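Local atomic coordinates of chitinase (Thermococcus kodakarensis KOD1, PDB entry 5DHD), a protein that hydrolyses chitin, the part described here being a chitin-binding domain that probably holds the enzyme on its polymeric substrate. Residues N18-V23 with S47-N52; V60-V65 with A73-I78. All blocks are in the same frame, centred on the assembly; numbering follows the deposited sequence.

Interaction 1 (N18-V23 with S47-N52); sequences NTEYDV and SFWSAN. With PE3 (3,6,9,12,15,18,21,24,27,30,33,36,39-tridecaoxahentetracontane-1,41-diol), chain D.
Trp49 reaches across one face of the cellulose-binding-type β-sandwich to meet Glu20 and Asp22. Strands 19-26 and 45-49 are not neighbours in their antiparallel sheet: strand 72-79 runs between them. The indole spans the gap over Gly76, whose CA lies 3.5 Å from Trp49 CE2 and which has no side chain to stand in the way. The close part of the contact is the rim of the six-membered ring. Trp49 CH2 sits 3.8 Å from Glu20 CD, the carboxylate being turned 76° out of the indole plane, while Asp22 OD1 comes in near that plane at the ring edge, 3.6 Å from Trp49 CZ2. With CG trans to the backbone N (chi1 177°) and an extended chain beyond it, Glu20 carries its acid group up to the indole and beside that of Asp22. Glu20 OE2 and Asp22 OD1 are 2.8 Å apart, a distance that would probably favour protonation of one of the two. The looser side is bridged by a water and flanked by a bound polyether. The polyether, hydrogen-bonded to Lys12, packs its C30 3.2 Å from Asp22 OD2; the water accepts from Trp49 NE1 (3.0 Å) and donates to Asp22 OD1.

Interaction 2 (V60-V65 with A73-I78); sequences VVFTPV and ATFGFI
Phe62 turns its CG away from its carbonyl carbon (chi1 -69°), whereas Phe75 and Phe77 both place CG between the backbone N and the carbonyl carbon, and the three rings converge between the two strands. Phe75 meets the root of the Phe62 ring: its CE2 stands over one face, 3.7 Å from Phe62 CG, and the planes are inclined at 44°. The far end of the same ring belongs to Phe77. There Phe62 CE2 lies 3.6 Å from Phe77 CD1, over the face of the Phe77 ring but offset toward its rim. The planes of this pair are only 22° apart, yet the rings are slid so far that they barely overlap, with centroids separated by 4.9 Å. Phe75 also packs against Trp33, Phe77 lies against the ring of Tyr21, and Phe48 touches both Phe62 and Phe77, extending the aromatic cluster. Replacing Phe62 by an alanine would probably open a gap between the two sheets and take away the ring that Phe75 CE2 and the face of Phe77 rest against. Entirely apolar and buried, the contact joins sheet to sheet in the hydrophobic core of a β-sandwich.

How the interactions relate
Interaction 1 and interaction 2 have centres about 6 Å apart and follow one another in series along the chain, the first closing before the second opens. Segment 73-78 is what ties them together. It runs between strands 19-26 and 45-49 in the four-stranded sheet, joined to the first by a probable hydrogen bond from Tyr21 N to Phe77 O and to the second by one between Ile78 N and Ser47 O. Segments 47-52 and 60-65 are linked in turn through the hairpin of strands 51-56 and 59-64 in the five-stranded sheet. Strand 72-79 serves both faces of its sheet: partly buried interaction 1 outside, and interaction 2 in part of the chitin-binding domain's core.

Interaction 1 (N18-V23 with S47-N52)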
ATOM      1  N   ASN A  18     -15.769  -6.359  -4.449  1.00 21.72           N
ATOM      2  CA  ASN A  18     -14.408  -5.911  -4.765  1.00 19.13           C
ATOM      3  C   ASN A  18     -14.008  -5.343  -3.413  1.00 17.93           C
ATOM      4  O   ASN A  18     -14.879  -5.026  -2.587  1.00 18.78           O
ATOM      5  CB  ASN A  18     -14.370  -4.847  -5.859  1.00 19.10           C
ATOM      6  CG  ASN A  18     -14.712  -5.434  -7.204  1.00 22.87           C
ATOM      7  OD1 ASN A  18     -14.281  -6.542  -7.521  1.00 20.96           O
ATOM      8  ND2 ASN A  18     -15.494  -4.710  -7.999  1.00 28.98           N
ATOM      9  N   THR A  19     -12.714  -5.192  -3.178  1.00 14.33           N
ATOM     10  CA  THR A  19     -12.259  -4.772  -1.868  1.00 14.86           C
ATOM     11  C   THR A  19     -11.392  -3.533  -1.834  1.00 12.00           C
ATOM     12  O   THR A  19     -10.412  -3.418  -2.568  1.00 13.52           O
ATOM     13  CB  THR A  19     -11.501  -5.944  -1.230  1.00 15.34           C
ATOM     14  OG1 THR A  19     -12.335  -7.113  -1.263  1.00 14.92           O
ATOM     15  CG2 THR A  19     -11.154  -5.663   0.214  1.00 14.57           C
ATOM     16  N   GLU A  20     -11.762  -2.614  -0.952  1.00 12.27           N
ATOM     17  CA  GLU A  20     -11.032  -1.370  -0.779  1.00 10.90           C
ATOM     18  C   GLU A  20     -10.035  -1.480   0.362  1.00 12.52           C
ATOM     19  O   GLU A  20     -10.356  -1.993   1.442  1.00 13.38           O
ATOM     20  CB  GLU A  20     -11.986  -0.212  -0.475  1.00 13.09           C
ATOM     21  CG  GLU A  20     -11.291   1.129  -0.195  1.00 13.77           C
ATOM     22  CD  GLU A  20     -12.259   2.315  -0.192  1.00 19.39           C
ATOM     23  OE1 GLU A  20     -13.215   2.313  -0.987  1.00 21.68           O
ATOM     24  OE2 GLU A  20     -12.053   3.268   0.583  1.00 20.82           O
ATOM     25  N   TYR A  21      -8.826  -0.999   0.108  1.00 11.32           N
ATOM     26  CA  TYR A  21      -7.766  -0.996   1.103  1.00  9.23           C
ATOM     27  C   TYR A  21      -7.365   0.448   1.332  1.00 11.33           C
ATOM     28  O   TYR A  21      -6.851   1.122   0.429  1.00 12.30           O
ATOM     29  CB  TYR A  21      -6.557  -1.814   0.619  1.00 11.44           C
ATOM     30  CG  TYR A  21      -6.873  -3.283   0.488  1.00 12.18           C
ATOM     31  CD1 TYR A  21      -7.530  -3.770  -0.634  1.00 12.74           C
ATOM     32  CD2 TYR A  21      -6.572  -4.176   1.526  1.00 12.31           C
ATOM     33  CE1 TYR A  21      -7.894  -5.112  -0.727  1.00 14.44           C
ATOM     34  CE2 TYR A  21      -6.931  -5.520   1.444  1.00 12.91           C
ATOM     35  CZ  TYR A  21      -7.592  -5.976   0.310  1.00 13.73           C
ATOM     36  OH  TYR A  21      -7.947  -7.308   0.199  1.00 15.25           O
ATOM     37  N   ASP A  22      -7.640   0.932   2.535  1.00 10.67           N
ATOM     38  CA  ASP A  22      -7.302   2.294   2.906  1.00 12.25           C
ATOM     39  C   ASP A  22      -6.075   2.175   3.780  1.00 12.40           C
ATOM     40  O   ASP A  22      -6.105   1.558   4.843  1.00 13.84           O
ATOM     41  CB  ASP A  22      -8.464   2.943   3.653  1.00 12.91           C
ATOM     42  CG  ASP A  22      -9.672   3.118   2.760  1.00 16.67           C
ATOM     43  OD1 ASP A  22      -9.548   3.851   1.769  1.00 18.72           O
ATOM     44  OD2 ASP A  22     -10.725   2.532   3.041  1.00 20.54           O
ATOM     45  N   VAL A  23      -4.984   2.759   3.306  1.00 12.74           N
ATOM     46  CA  VAL A  23      -3.703   2.658   3.982  1.00 13.77           C
ATOM     47  C   VAL A  23      -3.205   3.960   4.578  1.00 11.74           C
ATOM     48  O   VAL A  23      -3.234   5.000   3.921  1.00 14.51           O
ATOM     49  CB  VAL A  23      -2.646   2.158   2.962  1.00 14.36           C
ATOM     50  CG1 VAL A  23      -1.267   2.046   3.632  1.00 14.93           C
ATOM     51  CG2 VAL A  23      -3.075   0.828   2.362  1.00 16.46           C
ATOM     52  N   SER A  47      -8.822   0.588  -8.924  1.00 14.05           N
ATOM     53  CA  SER A  47      -8.861   2.000  -8.569  1.00 12.38           C
ATOM     54  C   SER A  47      -7.808   2.331  -7.515  1.00 12.40           C
ATOM     55  O   SER A  47      -7.456   1.488  -6.693  1.00 12.32           O
ATOM     56  CB  SER A  47     -10.242   2.370  -8.003  1.00 16.69           C
ATOM     57  OG  SER A  47     -10.350   3.757  -7.724  1.00 20.64           O
ATOM     58  N   PHE A  48      -7.281   3.548  -7.564  1.00 11.63           N
ATOM     59  CA  PHE A  48      -6.312   3.991  -6.567  1.00 12.13           C
ATOM     60  C   PHE A  48      -6.280   5.508  -6.520  1.00 11.37           C
ATOM     61  O   PHE A  48      -6.689   6.183  -7.473  1.00 12.08           O
ATOM     62  CB  PHE A  48      -4.898   3.419  -6.814  1.00 11.79           C
ATOM     63  CG  PHE A  48      -4.243   3.915  -8.079  1.00 11.90           C
ATOM     64  CD1 PHE A  48      -4.515   3.312  -9.293  1.00 12.78           C
ATOM     65  CD2 PHE A  48      -3.360   4.993  -8.043  1.00 12.79           C
ATOM     66  CE1 PHE A  48      -3.904   3.785 -10.476  1.00 13.36           C
ATOM     67  CE2 PHE A  48      -2.743   5.473  -9.214  1.00 13.43           C
ATOM     68  CZ  PHE A  48      -3.020   4.866 -10.418  1.00 13.92           C
ATOM     69  N   TRP A  49      -5.809   6.042  -5.399  1.00 12.17           N
ATOM     70  CA  TRP A  49      -5.754   7.482  -5.215  1.00 10.95           C
ATOM     71  C   TRP A  49      -4.665   7.882  -4.231  1.00 14.26           C
ATOM     72  O   TRP A  49      -4.272   7.092  -3.371  1.00 12.66           O
ATOM     73  CB  TRP A  49      -7.124   8.001  -4.713  1.00 13.33           C
ATOM     74  CG  TRP A  49      -7.664   7.252  -3.498  1.00 14.16           C
ATOM     75  CD1 TRP A  49      -7.444   7.548  -2.174  1.00 15.24           C
ATOM     76  CD2 TRP A  49      -8.451   6.054  -3.514  1.00 12.07           C
ATOM     77  NE1 TRP A  49      -8.046   6.601  -1.369  1.00 14.49           N
ATOM     78  CE2 TRP A  49      -8.665   5.672  -2.164  1.00 13.98           C
ATOM     79  CE3 TRP A  49      -8.999   5.261  -4.539  1.00 14.18           C
ATOM     80  CZ2 TRP A  49      -9.396   4.525  -1.815  1.00 13.94           C
ATOM     81  CZ3 TRP A  49      -9.731   4.108  -4.184  1.00 15.30           C
ATOM     82  CH2 TRP A  49      -9.915   3.759  -2.835  1.00 14.52           C
ATOM     83  N   SER A  50      -4.183   9.116  -4.387  1.00 12.86           N
ATOM     84  CA  SER A  50      -3.163   9.707  -3.529  1.00 13.27           C
ATOM     85  C   SER A  50      -1.810   9.015  -3.598  1.00 14.01           C
ATOM     86  O   SER A  50      -0.999   9.111  -2.672  1.00 15.14           O
ATOM     87  CB  SER A  50      -3.668   9.766  -2.088  1.00 13.10           C
ATOM     88  OG  SER A  50      -4.942  10.407  -2.059  1.00 15.46           O
ATOM     89  N   ALA A  51      -1.564   8.334  -4.707  1.00 12.76           N
ATOM     90  CA  ALA A  51      -0.310   7.630  -4.905  1.00 12.64           C
ATOM     91  C   ALA A  51      -0.155   7.290  -6.373  1.00 14.51           C
ATOM     92  O   ALA A  51      -1.106   7.405  -7.151  1.00 15.47           O
ATOM     93  CB  ALA A  51      -0.298   6.304  -4.111  1.00 15.92           C
ATOM     94  N   ASN A  52       1.060   6.905  -6.747  1.00 14.86           N
ATOM     95  CA  ASN A  52       1.346   6.479  -8.107  1.00 15.48           C
ATOM     96  C   ASN A  52       1.330   4.956  -8.035  1.00 13.76           C
ATOM     97  O   ASN A  52       1.694   4.381  -7.004  1.00 15.94           O
ATOM     98  CB  ASN A  52       2.700   7.017  -8.586  1.00 17.49           C
ATOM     99  CG  ASN A  52       2.698   8.555  -8.745  1.00 20.78           C
ATOM    100  OD1 ASN A  52       1.927   9.102  -9.523  1.00 37.71           O
ATOM    101  ND2 ASN A  52       3.548   9.222  -8.002  1.00 33.99           N
TER
HETATM  102  C42 PE3 D 803      -9.141   3.816   9.838  0.50 46.76           C
HETATM  103  C41 PE3 D 803     -10.140   3.169  10.774  0.50 46.56           C
HETATM  104  O40 PE3 D 803     -11.451   3.498  10.326  0.50 42.36           O
HETATM  105  C39 PE3 D 803     -12.366   2.877  11.221  0.50 32.89           C
HETATM  106  C38 PE3 D 803     -13.808   3.179  10.803  0.50 32.19           C
HETATM  107  O37 PE3 D 803     -14.062   2.667   9.507  0.50 39.32           O
HETATM  108  C36 PE3 D 803     -15.417   2.967   9.132  0.50 38.84           C
HETATM  109  C35 PE3 D 803     -15.719   2.425   7.704  0.50 43.39           C
HETATM  110  O34 PE3 D 803     -14.879   3.094   6.731  0.50 48.02           O
HETATM  111  C33 PE3 D 803     -15.147   2.570   5.413  0.50 50.71           C
HETATM  112  C32 PE3 D 803     -14.238   3.265   4.375  0.50 57.00           C
HETATM  113  O31 PE3 D 803     -13.474   4.340   4.950  0.50 64.97           O
HETATM  114  C30 PE3 D 803     -12.680   4.903   3.921  0.50 57.33           C
HETATM  115  C29 PE3 D 803     -11.846   6.066   4.454  0.50 51.49           C
HETATM  116  O28 PE3 D 803     -10.905   5.586   5.422  0.50 60.41           O
HETATM  117  C27 PE3 D 803     -10.139   6.716   5.850  0.50 60.76           C
HETATM  118  C26 PE3 D 803      -9.077   6.283   6.863  0.50 59.53           C
HETATM  119  O25 PE3 D 803      -8.274   5.214   6.351  0.50 49.51           O
HETATM  120  C24 PE3 D 803      -7.303   4.954   7.360  0.50 47.88           C
HETATM  121  C23 PE3 D 803      -6.370   3.844   6.934  0.50 28.59           C
HETATM  122  O22 PE3 D 803      -6.139   2.931   7.970  0.50 29.03           O
HETATM  123  O   HOH W   1      -7.774   5.965   1.564  1.00 24.43           O

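Interaction 2 (V60-V65 with A73-I78)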
ATOM      1  N   VAL A  60       2.115  -5.039  -6.920  1.00 13.55           N
ATOM      2  CA  VAL A  60       1.558  -3.745  -7.275  1.00 14.44           C
ATOM      3  C   VAL A  60       2.357  -2.816  -6.371  1.00 15.72           C
ATOM      4  O   VAL A  60       2.354  -2.973  -5.148  1.00 16.65           O
ATOM      5  CB  VAL A  60       0.033  -3.655  -6.993  1.00 14.72           C
ATOM      6  CG1 VAL A  60      -0.473  -2.262  -7.385  1.00 17.56           C
ATOM      7  CG2 VAL A  60      -0.705  -4.712  -7.820  1.00 17.20           C
ATOM      8  N   VAL A  61       3.058  -1.866  -6.979  1.00 15.03           N
ATOM      9  CA  VAL A  61       3.909  -0.950  -6.238  1.00 13.64           C
ATOM     10  C   VAL A  61       3.351   0.461  -6.172  1.00 13.64           C
ATOM     11  O   VAL A  61       3.112   1.103  -7.200  1.00 15.24           O
ATOM     12  CB  VAL A  61       5.336  -0.925  -6.862  1.00 17.19           C
ATOM     13  CG1 VAL A  61       6.249  -0.031  -6.055  1.00 17.74           C
ATOM     14  CG2 VAL A  61       5.917  -2.353  -6.920  1.00 20.45           C
ATOM     15  N   PHE A  62       3.146   0.941  -4.950  1.00 12.70           N
ATOM     16  CA  PHE A  62       2.623   2.279  -4.736  1.00 13.25           C
ATOM     17  C   PHE A  62       3.717   3.182  -4.190  1.00 13.57           C
ATOM     18  O   PHE A  62       4.499   2.781  -3.323  1.00 13.46           O
ATOM     19  CB  PHE A  62       1.445   2.266  -3.749  1.00 13.92           C
ATOM     20  CG  PHE A  62       0.214   1.604  -4.293  1.00 11.88           C
ATOM     21  CD1 PHE A  62      -0.608   2.256  -5.198  1.00 13.75           C
ATOM     22  CD2 PHE A  62      -0.117   0.314  -3.885  1.00 13.75           C
ATOM     23  CE1 PHE A  62      -1.757   1.632  -5.691  1.00 14.74           C
ATOM     24  CE2 PHE A  62      -1.273  -0.318  -4.380  1.00 14.13           C
ATOM     25  CZ  PHE A  62      -2.082   0.341  -5.273  1.00 13.30           C
ATOM     26  N   THR A  63       3.763   4.400  -4.716  1.00 12.25           N
ATOM     27  CA  THR A  63       4.731   5.395  -4.284  1.00 12.26           C
ATOM     28  C   THR A  63       3.985   6.712  -4.089  1.00 13.34           C
ATOM     29  O   THR A  63       2.915   6.925  -4.664  1.00 13.44           O
ATOM     30  CB  THR A  63       5.896   5.541  -5.301  1.00 16.04           C
ATOM     31  OG1 THR A  63       5.369   5.711  -6.624  1.00 16.25           O
ATOM     32  CG2 THR A  63       6.780   4.296  -5.270  1.00 15.68           C
ATOM     33  N   PRO A  64       4.555   7.624  -3.295  1.00 13.08           N
ATOM     34  CA  PRO A  64       3.881   8.900  -3.048  1.00 12.38           C
ATOM     35  C   PRO A  64       3.812   9.912  -4.168  1.00 14.14           C
ATOM     36  O   PRO A  64       4.709   9.998  -5.008  1.00 15.34           O
ATOM     37  CB  PRO A  64       4.653   9.490  -1.858  1.00 13.06           C
ATOM     38  CG  PRO A  64       6.059   8.954  -2.067  1.00 15.34           C
ATOM     39  CD  PRO A  64       5.836   7.523  -2.556  1.00 14.68           C
ATOM     40  N   VAL A  65       2.714  10.661  -4.180  1.00 14.86           N
ATOM     41  CA  VAL A  65       2.586  11.764  -5.119  1.00 14.60           C
ATOM     42  C   VAL A  65       3.335  12.883  -4.387  1.00 16.97           C
ATOM     43  O   VAL A  65       3.737  12.710  -3.233  1.00 16.49           O
ATOM     44  CB  VAL A  65       1.098  12.131  -5.406  1.00 16.22           C
ATOM     45  CG1 VAL A  65       0.470  11.012  -6.236  1.00 15.96           C
ATOM     46  CG2 VAL A  65       0.307  12.369  -4.112  1.00 14.47           C
ATOM     47  N   ALA A  73       1.023   9.679   5.817  1.00 15.22           N
ATOM     48  CA  ALA A  73       0.509   9.589   4.459  1.00 14.94           C
ATOM     49  C   ALA A  73      -0.675   8.641   4.388  1.00 15.80           C
ATOM     50  O   ALA A  73      -0.659   7.568   4.983  1.00 19.97           O
ATOM     51  CB  ALA A  73       1.604   9.098   3.539  1.00 16.30           C
ATOM     52  N   THR A  74      -1.706   9.045   3.661  1.00 15.68           N
ATOM     53  CA  THR A  74      -2.883   8.211   3.500  1.00 17.72           C
ATOM     54  C   THR A  74      -3.196   8.063   2.021  1.00 14.30           C
ATOM     55  O   THR A  74      -3.196   9.038   1.274  1.00 15.26           O
ATOM     56  CB  THR A  74      -4.128   8.800   4.217  1.00 20.84           C
ATOM     57  OG1 THR A  74      -3.906   8.803   5.639  1.00 27.43           O
ATOM     58  CG2 THR A  74      -5.364   7.948   3.943  1.00 30.02           C
ATOM     59  N   PHE A  75      -3.423   6.824   1.597  1.00 13.42           N
ATOM     60  CA  PHE A  75      -3.782   6.552   0.213  1.00 11.95           C
ATOM     61  C   PHE A  75      -4.650   5.312   0.209  1.00 11.83           C
ATOM     62  O   PHE A  75      -4.894   4.717   1.259  1.00 12.30           O
ATOM     63  CB  PHE A  75      -2.540   6.360  -0.700  1.00 12.38           C
ATOM     64  CG  PHE A  75      -1.777   5.073  -0.483  1.00 13.25           C
ATOM     65  CD1 PHE A  75      -0.859   4.959   0.568  1.00 14.54           C
ATOM     66  CD2 PHE A  75      -1.968   3.973  -1.330  1.00 14.24           C
ATOM     67  CE1 PHE A  75      -0.150   3.780   0.761  1.00 14.57           C
ATOM     68  CE2 PHE A  75      -1.255   2.796  -1.125  1.00 15.78           C
ATOM     69  CZ  PHE A  75      -0.343   2.709  -0.074  1.00 14.05           C
ATOM     70  N   GLY A  76      -5.155   4.929  -0.953  1.00 10.34           N
ATOM     71  CA  GLY A  76      -5.985   3.743  -0.978  1.00 11.39           C
ATOM     72  C   GLY A  76      -6.117   3.167  -2.360  1.00 11.04           C
ATOM     73  O   GLY A  76      -5.728   3.788  -3.355  1.00 11.89           O
ATOM     74  N   PHE A  77      -6.667   1.962  -2.423  1.00 11.09           N
ATOM     75  CA  PHE A  77      -6.881   1.311  -3.698  1.00 10.62           C
ATOM     76  C   PHE A  77      -7.985   0.281  -3.563  1.00 10.71           C
ATOM     77  O   PHE A  77      -8.362  -0.111  -2.454  1.00 11.71           O
ATOM     78  CB  PHE A  77      -5.604   0.616  -4.222  1.00 11.76           C
ATOM     79  CG  PHE A  77      -5.046  -0.438  -3.304  1.00 11.89           C
ATOM     80  CD1 PHE A  77      -4.158  -0.106  -2.291  1.00 12.36           C
ATOM     81  CD2 PHE A  77      -5.392  -1.774  -3.490  1.00 13.15           C
ATOM     82  CE1 PHE A  77      -3.615  -1.105  -1.459  1.00 12.75           C
ATOM     83  CE2 PHE A  77      -4.849  -2.781  -2.670  1.00 12.51           C
ATOM     84  CZ  PHE A  77      -3.967  -2.445  -1.658  1.00 11.57           C
ATOM     85  N   ILE A  78      -8.521  -0.132  -4.701  1.00 12.03           N
ATOM     86  CA  ILE A  78      -9.557  -1.148  -4.727  1.00 13.45           C
ATOM     87  C   ILE A  78      -9.037  -2.268  -5.608  1.00 13.14           C
ATOM     88  O   ILE A  78      -8.537  -2.020  -6.707  1.00 13.50           O
ATOM     89  CB  ILE A  78     -10.888  -0.624  -5.311  1.00 14.99           C
ATOM     90  CG1 ILE A  78     -11.470   0.447  -4.378  1.00 17.33           C
ATOM     91  CG2 ILE A  78     -11.878  -1.808  -5.497  1.00 16.72           C
ATOM     92  CD1 ILE A  78     -12.633   1.246  -4.980  1.00 16.91           C
TER